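Long-range contact in putative transcriptional regulator (Listeria innocua, PDB 3LWF), which probably binds DNA as a transcription factor of the Rrf2 family: residues A[20-33]-A[97-109]. Sequence-based numbering, arbitrary orientation.
Sequences MKITTKGRYGLTIT and DIIRTLEGPIVLV. With SO4 (sulfate ion), chain F.
Glu-103 turns its carboxylate onto the N-terminal end of helix 24-38. Its CG lies against Gly-26, and a bend at chi2 (-77°) turns the carboxylate to Thr-23 N and Gly-26 N. OE2 takes two firm bonds. Thr-23 OG1 donates to Glu-103 OE2 from the syn side at 2.6 Å, and Gly-26 N meets the anti lone pair of Glu-103 OE2 at 2.8 Å. Glu-103 OE1 accepts from Thr-23 N at 3.1 Å, a nearly straight bond (168°) that arrives from above the carboxylate plane. Thr-23 is the N-cap: its OG1 also accepts from Lys-25 N at 3.1 Å. Glu-103 thus binds the first turn through Gly-26 N and also holds the N-cap residue, and the helix end probably stabilises its negative charge.

A sulfate ion, probably from the crystallisation liquor, lies beside this cap. The bent chain of Lys-25 brings NZ to SO4 O4 at 2.6 Å, and Gly-104 N binds the same oxygen.

Helix segments 24-33 and 97-102 run roughly antiparallel, 139° between their directions and 8.2 Å apart at closest approach. Gly-26 and Gly-29, having no side chains, help them come this close. Leu-102 CD1 presses on Gly-29 CA at a tight 3.2 Å, and Ile-99 CD1 rests on Gly-26 O. Ile-98 sends CG1 and CD1 against the end of Thr-33. Further along, Ile-22 CG1 meets Ile-106 CD1, and Met-20 SE lies 3.9 Å from Leu-108 CD1.

The contact joins helix 24-38 to helix 95-102, which follows the two-stranded wing 74-77/83-86, consistent with an Rrf2-type winged helix-turn-helix domain. Helix 58-70 packs against Lys-25, Tyr-28 and Ile-32, while helix 139-144 covers Leu-30. Leu-108 reaches helix 117-136, and Val-107 and Val-109 pair in an antiparallel ladder with a strand of the second subunit.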
# COMPACT_ATOMS: atom_id res chain seq x y z
N MSE A 20 -5.46 -3.51 -0.84
CA MSE A 20 -4.86 -4.07 -2.06
C MSE A 20 -5.16 -5.57 -2.12
O MSE A 20 -5.55 -6.20 -1.11
CB MSE A 20 -3.36 -3.77 -2.14
CG MSE A 20 -2.57 -4.44 -1.11
SE MSE A 20 -0.73 -3.79 -0.92
CE MSE A 20 -0.56 -4.83 0.69
N LYS A 21 -5.00 -6.14 -3.31
CA LYS A 21 -5.40 -7.53 -3.53
C LYS A 21 -4.35 -8.55 -3.04
O LYS A 21 -3.52 -8.99 -3.79
CB LYS A 21 -5.78 -7.74 -4.99
CG LYS A 21 -6.42 -9.06 -5.31
CD LYS A 21 -6.77 -9.12 -6.80
CE LYS A 21 -7.23 -10.50 -7.22
NZ LYS A 21 -7.24 -10.56 -8.71
N ILE A 22 -4.39 -8.90 -1.76
CA ILE A 22 -3.63 -10.03 -1.28
C ILE A 22 -4.66 -11.03 -0.87
O ILE A 22 -5.39 -10.81 0.09
CB ILE A 22 -2.69 -9.68 -0.10
CG1 ILE A 22 -1.73 -8.56 -0.51
CG2 ILE A 22 -1.87 -10.91 0.34
CD1 ILE A 22 -0.75 -8.17 0.55
N THR A 23 -4.72 -12.13 -1.62
CA THR A 23 -5.80 -13.11 -1.55
C THR A 23 -5.50 -14.19 -0.54
O THR A 23 -4.49 -14.13 0.21
CB THR A 23 -6.04 -13.74 -2.93
OG1 THR A 23 -5.00 -14.68 -3.23
CG2 THR A 23 -6.07 -12.66 -3.99
N THR A 24 -6.37 -15.18 -0.49
CA THR A 24 -6.13 -16.29 0.40
C THR A 24 -4.89 -17.09 0.02
O THR A 24 -4.36 -17.80 0.85
CB THR A 24 -7.34 -17.22 0.47
OG1 THR A 24 -7.65 -17.68 -0.83
CG2 THR A 24 -8.53 -16.47 1.06
N LYS A 25 -4.41 -16.95 -1.20
CA LYS A 25 -3.27 -17.73 -1.62
C LYS A 25 -2.04 -17.31 -0.81
O LYS A 25 -1.37 -18.13 -0.20
CB LYS A 25 -3.02 -17.54 -3.13
CG LYS A 25 -4.13 -17.99 -4.02
CD LYS A 25 -3.70 -17.82 -5.53
CE LYS A 25 -3.62 -16.33 -5.90
NZ LYS A 25 -3.67 -15.99 -7.33
N GLY A 26 -1.75 -16.01 -0.82
CA GLY A 26 -0.65 -15.45 -0.05
C GLY A 26 -0.90 -15.61 1.44
O GLY A 26 0.01 -15.94 2.20
N ARG A 27 -2.10 -15.31 1.87
CA ARG A 27 -2.37 -15.33 3.29
C ARG A 27 -2.26 -16.74 3.86
O ARG A 27 -1.67 -16.94 4.91
CB ARG A 27 -3.74 -14.73 3.62
CG ARG A 27 -3.80 -13.22 3.33
CD ARG A 27 -5.22 -12.74 3.40
NE ARG A 27 -5.41 -11.43 2.80
CZ ARG A 27 -5.75 -10.33 3.45
NH1 ARG A 27 -5.93 -10.31 4.77
NH2 ARG A 27 -5.92 -9.21 2.77
N TYR A 28 -2.87 -17.71 3.21
CA TYR A 28 -2.78 -19.09 3.69
C TYR A 28 -1.38 -19.67 3.49
O TYR A 28 -0.97 -20.56 4.22
CB TYR A 28 -3.81 -19.98 3.01
CG TYR A 28 -5.25 -19.69 3.37
CD1 TYR A 28 -5.59 -18.72 4.30
CD2 TYR A 28 -6.27 -20.42 2.78
CE1 TYR A 28 -6.93 -18.45 4.58
CE2 TYR A 28 -7.59 -20.18 3.07
CZ TYR A 28 -7.91 -19.19 3.96
OH TYR A 28 -9.23 -18.95 4.25
N GLY A 29 -0.67 -19.19 2.47
CA GLY A 29 0.73 -19.51 2.28
C GLY A 29 1.53 -19.09 3.51
O GLY A 29 2.39 -19.81 3.98
N LEU A 30 1.23 -17.89 4.00
CA LEU A 30 1.85 -17.42 5.19
C LEU A 30 1.46 -18.28 6.37
O LEU A 30 2.32 -18.60 7.18
CB LEU A 30 1.51 -15.96 5.52
CG LEU A 30 2.49 -14.89 5.06
CD1 LEU A 30 2.01 -13.50 5.56
CD2 LEU A 30 3.98 -15.16 5.50
N THR A 31 0.18 -18.63 6.48
CA THR A 31 -0.24 -19.48 7.59
C THR A 31 0.60 -20.79 7.56
O THR A 31 1.09 -21.23 8.57
CB THR A 31 -1.74 -19.76 7.60
OG1 THR A 31 -2.44 -18.55 7.92
CG2 THR A 31 -2.12 -20.82 8.65
N ILE A 32 0.79 -21.37 6.39
CA ILE A 32 1.49 -22.65 6.30
C ILE A 32 2.96 -22.49 6.76
O ILE A 32 3.43 -23.23 7.63
CB ILE A 32 1.50 -23.18 4.85
CG1 ILE A 32 0.12 -23.72 4.43
CG2 ILE A 32 2.54 -24.29 4.71
CD1 ILE A 32 0.00 -23.92 2.90
N THR A 33 3.65 -21.51 6.17
CA THR A 33 5.06 -21.34 6.45
C THR A 33 5.33 -20.88 7.86
O THR A 33 6.33 -21.29 8.44
CB THR A 33 5.74 -20.42 5.45
OG1 THR A 33 5.11 -19.15 5.47
CG2 THR A 33 5.63 -21.00 4.05
N ASP A 97 9.25 -13.44 -0.15
CA ASP A 97 9.48 -14.80 -0.63
C ASP A 97 8.16 -15.54 -0.77
O ASP A 97 7.87 -16.06 -1.81
CB ASP A 97 10.36 -15.62 0.37
CG ASP A 97 11.83 -15.21 0.36
OD1 ASP A 97 12.27 -14.74 -0.69
OD2 ASP A 97 12.54 -15.35 1.39
N ILE A 98 7.38 -15.59 0.31
CA ILE A 98 6.17 -16.34 0.35
C ILE A 98 5.07 -15.72 -0.52
O ILE A 98 4.50 -16.39 -1.37
CB ILE A 98 5.60 -16.43 1.79
CG1 ILE A 98 6.58 -17.02 2.83
CG2 ILE A 98 4.26 -17.16 1.76
CD1 ILE A 98 7.52 -18.04 2.39
N ILE A 99 4.78 -14.43 -0.29
CA ILE A 99 3.68 -13.73 -0.91
C ILE A 99 3.88 -13.69 -2.42
O ILE A 99 2.97 -14.00 -3.16
CB ILE A 99 3.56 -12.26 -0.37
CG1 ILE A 99 3.15 -12.20 1.12
CG2 ILE A 99 2.60 -11.40 -1.22
CD1 ILE A 99 1.83 -12.82 1.45
N ARG A 100 5.06 -13.33 -2.90
CA ARG A 100 5.23 -13.25 -4.36
C ARG A 100 5.27 -14.62 -5.02
O ARG A 100 5.03 -14.74 -6.22
CB ARG A 100 6.47 -12.45 -4.73
CG ARG A 100 6.43 -11.00 -4.27
CD ARG A 100 7.33 -10.14 -5.15
NE ARG A 100 7.56 -8.81 -4.59
CZ ARG A 100 8.44 -8.54 -3.63
NH1 ARG A 100 9.15 -9.52 -3.08
NH2 ARG A 100 8.59 -7.30 -3.20
N THR A 101 5.56 -15.68 -4.24
CA THR A 101 5.47 -17.04 -4.79
C THR A 101 4.02 -17.43 -5.05
O THR A 101 3.71 -18.10 -6.03
CB THR A 101 6.16 -18.09 -3.86
OG1 THR A 101 7.54 -17.76 -3.70
CG2 THR A 101 6.03 -19.50 -4.40
N LEU A 102 3.12 -17.00 -4.18
CA LEU A 102 1.72 -17.46 -4.19
C LEU A 102 0.72 -16.50 -4.85
O LEU A 102 -0.31 -16.96 -5.36
CB LEU A 102 1.28 -17.84 -2.76
CG LEU A 102 1.94 -19.15 -2.27
CD1 LEU A 102 1.63 -19.45 -0.82
CD2 LEU A 102 1.52 -20.35 -3.16
N GLU A 103 1.00 -15.20 -4.83
CA GLU A 103 0.13 -14.20 -5.44
C GLU A 103 0.58 -13.87 -6.81
O GLU A 103 1.76 -13.88 -7.11
CB GLU A 103 0.12 -12.91 -4.64
CG GLU A 103 -0.46 -13.11 -3.24
CD GLU A 103 -1.98 -13.20 -3.26
OE1 GLU A 103 -2.62 -12.34 -3.87
OE2 GLU A 103 -2.55 -14.12 -2.67
N GLY A 104 -0.35 -13.51 -7.64
CA GLY A 104 0.02 -12.78 -8.83
C GLY A 104 0.63 -11.42 -8.47
O GLY A 104 0.70 -11.03 -7.28
N PRO A 105 1.07 -10.68 -9.49
CA PRO A 105 1.61 -9.34 -9.27
C PRO A 105 0.61 -8.54 -8.46
O PRO A 105 -0.55 -8.54 -8.80
CB PRO A 105 1.74 -8.77 -10.70
CG PRO A 105 1.87 -9.97 -11.57
CD PRO A 105 0.98 -11.02 -10.92
N ILE A 106 1.04 -7.90 -7.37
CA ILE A 106 0.12 -7.10 -6.55
C ILE A 106 0.32 -5.60 -6.87
O ILE A 106 1.42 -5.07 -6.76
CB ILE A 106 0.40 -7.32 -5.08
CG1 ILE A 106 0.09 -8.77 -4.67
CG2 ILE A 106 -0.36 -6.32 -4.23
CD1 ILE A 106 0.93 -9.16 -3.44
N VAL A 107 -0.76 -4.95 -7.30
CA VAL A 107 -0.73 -3.55 -7.66
C VAL A 107 -1.05 -2.73 -6.42
O VAL A 107 -2.08 -2.94 -5.80
CB VAL A 107 -1.75 -3.24 -8.75
CG1 VAL A 107 -1.78 -1.72 -9.05
CG2 VAL A 107 -1.41 -4.02 -9.98
N LEU A 108 -0.11 -1.86 -6.04
CA LEU A 108 -0.32 -0.97 -4.89
C LEU A 108 -1.21 0.17 -5.34
O LEU A 108 -2.12 0.55 -4.64
CB LEU A 108 1.01 -0.42 -4.35
CG LEU A 108 0.91 0.54 -3.16
CD1 LEU A 108 0.25 -0.17 -2.03
CD2 LEU A 108 2.33 1.03 -2.74
N VAL A 109 -0.93 0.70 -6.51
CA VAL A 109 -1.60 1.87 -6.99
C VAL A 109 -1.40 1.88 -8.47
O VAL A 109 -0.36 1.45 -8.97
CB VAL A 109 -1.00 3.15 -6.32
CG1 VAL A 109 0.37 3.53 -6.92
CG2 VAL A 109 -1.98 4.33 -6.43
S SO4 F . -4.26 -12.97 -8.10
O1 SO4 F . -4.54 -11.54 -7.95
O2 SO4 F . -5.52 -13.71 -8.09
O3 SO4 F . -3.57 -13.07 -9.39
O4 SO4 F . -3.41 -13.39 -6.97
O HOH W 1 -3.99 -4.85 -5.27